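Local coordinates for protein F420-dependent methylenetetrahydromethanopterin dehydrogenase (Methanopyrus kandleri, PDB 1QV9) that catalyses the reversible reduction of methenyl-tetrahydromethanopterin to methylene-tetrahydromethanopterin with reduced coenzyme F420, a step of methanogenesis from carbon dioxide, at residues Val95-Ala100 with Glu159-Leu164. Numbering follows the deposited sequence.
Sequences VIIGDA and EAFDEL
The ring of Phe161, the one aromatic group of the two segments, reaches strand 95-99 with its far end: Ile97 CD1 sits at the ring edge, near the ring plane, 4.0 Å from Phe161 CZ and 4.2 Å from Phe161 CE1. Val95 CG1 approaches the same corner obliquely, 4.2 Å from Phe161 CZ. Phe161 and Ile97 extend from opposite directions and meet between strand and helix. The CA-CB bond of Phe161 does not itself aim at the strand; with CG anti to the carbonyl carbon (chi1 -83°), the ring is carried across the gap. A turn further along the helix, Leu164 CD2 lies 4.0 Å from Val95 CG2, the two side chains passing alongside in opposite senses. Val95 thus divides its branches, CG1 to the phenyl ring and CG2 to the leucine. All four side chains are buried and the contact is wholly apolar, without a hydrogen bond across it. The segment axes stay 12.4 Å apart and run nearly antiparallel, at 171°, so the gap is bridged by side chains alone. Neighbouring strands complete the layer: Phe161 also rests on Phe67 and Val69 of strand 67-71 and on Ile117 of strand 115-119. On the helix side turned from the sheet, Asp162 forms a salt bridge with Arg30 and a hydrogen bond with His266. Through Phe161 and Leu164, helix 153-169 packs on the middle strands of the parallel sheet, whose strands alternate with helices, as is characteristic of a layered alpha/beta domain.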
loop_
_atom_site.group_PDB
_atom_site.type_symbol
_atom_site.label_atom_id
_atom_site.label_comp_id
_atom_site.label_asym_id
_atom_site.label_seq_id
_atom_site.Cartn_x
_atom_site.Cartn_y
_atom_site.Cartn_z
ATOM N N VAL A 95 -37.063 10.574 16.717
ATOM C CA VAL A 95 -35.808 11.127 16.236
ATOM C C VAL A 95 -35.658 10.756 14.779
ATOM O O VAL A 95 -35.965 9.616 14.396
ATOM C CB VAL A 95 -34.595 10.509 16.998
ATOM C CG1 VAL A 95 -33.253 11.064 16.432
ATOM C CG2 VAL A 95 -34.720 10.804 18.500
ATOM N N ILE A 96 -35.228 11.715 13.971
ATOM C CA ILE A 96 -35.002 11.504 12.554
ATOM C C ILE A 96 -33.498 11.405 12.297
ATOM O O ILE A 96 -32.744 12.307 12.672
ATOM C CB ILE A 96 -35.551 12.722 11.722
ATOM C CG1 ILE A 96 -37.042 12.952 12.005
ATOM C CG2 ILE A 96 -35.365 12.499 10.231
ATOM C CD1 ILE A 96 -37.930 11.762 11.743
ATOM N N ILE A 97 -33.060 10.323 11.655
ATOM C CA ILE A 97 -31.651 10.179 11.281
ATOM C C ILE A 97 -31.637 10.452 9.799
ATOM O O ILE A 97 -32.392 9.829 9.054
ATOM C CB ILE A 97 -31.132 8.722 11.565
ATOM C CG1 ILE A 97 -30.999 8.456 13.084
ATOM C CG2 ILE A 97 -29.846 8.480 10.787
ATOM C CD1 ILE A 97 -30.742 9.629 13.966
ATOM N N GLY A 98 -30.800 11.399 9.374
ATOM C CA GLY A 98 -30.702 11.771 7.975
ATOM C C GLY A 98 -29.324 12.235 7.555
ATOM O O GLY A 98 -28.381 12.090 8.305
ATOM N N ASP A 99 -29.252 12.792 6.350
ATOM C CA ASP A 99 -28.023 13.291 5.743
ATOM C C ASP A 99 -28.091 14.815 5.596
ATOM O O ASP A 99 -29.010 15.454 6.115
ATOM C CB ASP A 99 -27.726 12.584 4.390
ATOM C CG ASP A 99 -28.906 12.562 3.430
ATOM O OD1 ASP A 99 -28.703 12.138 2.267
ATOM O OD2 ASP A 99 -30.006 12.962 3.818
ATOM N N ALA A 100 -27.119 15.395 4.898
ATOM C CA ALA A 100 -27.058 16.868 4.788
ATOM C C ALA A 100 -28.306 17.545 4.230
ATOM O O ALA A 100 -28.656 18.639 4.673
ATOM C CB ALA A 100 -25.836 17.278 3.989
ATOM N N GLU A 159 -23.481 7.375 21.507
ATOM C CA GLU A 159 -23.641 8.160 22.749
ATOM C C GLU A 159 -24.973 8.850 22.840
ATOM O O GLU A 159 -25.621 8.859 23.902
ATOM C CB GLU A 159 -22.533 9.198 22.876
ATOM C CG GLU A 159 -21.174 8.658 23.199
ATOM C CD GLU A 159 -20.151 9.789 23.329
ATOM O OE1 GLU A 159 -20.516 10.975 23.092
ATOM O OE2 GLU A 159 -18.996 9.487 23.664
ATOM N N ALA A 160 -25.404 9.449 21.738
ATOM C CA ALA A 160 -26.677 10.148 21.750
ATOM C C ALA A 160 -27.836 9.215 22.097
ATOM O O ALA A 160 -28.743 9.572 22.864
ATOM C CB ALA A 160 -26.939 10.813 20.403
ATOM N N PHE A 161 -27.834 8.013 21.521
ATOM C CA PHE A 161 -28.906 7.078 21.815
ATOM C C PHE A 161 -28.773 6.454 23.175
ATOM O O PHE A 161 -29.792 6.191 23.809
ATOM C CB PHE A 161 -29.005 5.997 20.708
ATOM C CG PHE A 161 -29.782 6.450 19.519
ATOM C CD1 PHE A 161 -29.161 6.623 18.300
ATOM C CD2 PHE A 161 -31.124 6.789 19.645
ATOM C CE1 PHE A 161 -29.858 7.142 17.197
ATOM C CE2 PHE A 161 -31.828 7.310 18.567
ATOM C CZ PHE A 161 -31.192 7.488 17.331
ATOM N N ASP A 162 -27.552 6.237 23.651
ATOM C CA ASP A 162 -27.385 5.663 24.987
ATOM C C ASP A 162 -27.946 6.651 26.036
ATOM O O ASP A 162 -28.560 6.218 27.014
ATOM C CB ASP A 162 -25.921 5.338 25.242
ATOM C CG ASP A 162 -25.532 3.933 24.714
ATOM O OD1 ASP A 162 -24.332 3.691 24.481
ATOM O OD2 ASP A 162 -26.438 3.072 24.574
ATOM N N GLU A 163 -27.750 7.951 25.820
ATOM C CA GLU A 163 -28.284 8.978 26.729
ATOM C C GLU A 163 -29.827 8.932 26.715
ATOM O O GLU A 163 -30.491 8.987 27.762
ATOM C CB GLU A 163 -27.799 10.363 26.287
ATOM C CG GLU A 163 -28.319 11.535 27.139
ATOM C CD GLU A 163 -28.020 12.900 26.509
ATOM O OE1 GLU A 163 -26.840 13.180 26.205
ATOM O OE2 GLU A 163 -28.968 13.697 26.319
ATOM N N LEU A 164 -30.417 8.826 25.527
ATOM C CA LEU A 164 -31.869 8.763 25.403
ATOM C C LEU A 164 -32.423 7.483 26.066
ATOM O O LEU A 164 -33.500 7.502 26.687
ATOM C CB LEU A 164 -32.239 8.805 23.916
ATOM C CG LEU A 164 -33.652 9.259 23.557
ATOM C CD1 LEU A 164 -33.899 10.696 24.045
ATOM C CD2 LEU A 164 -33.822 9.155 22.035
#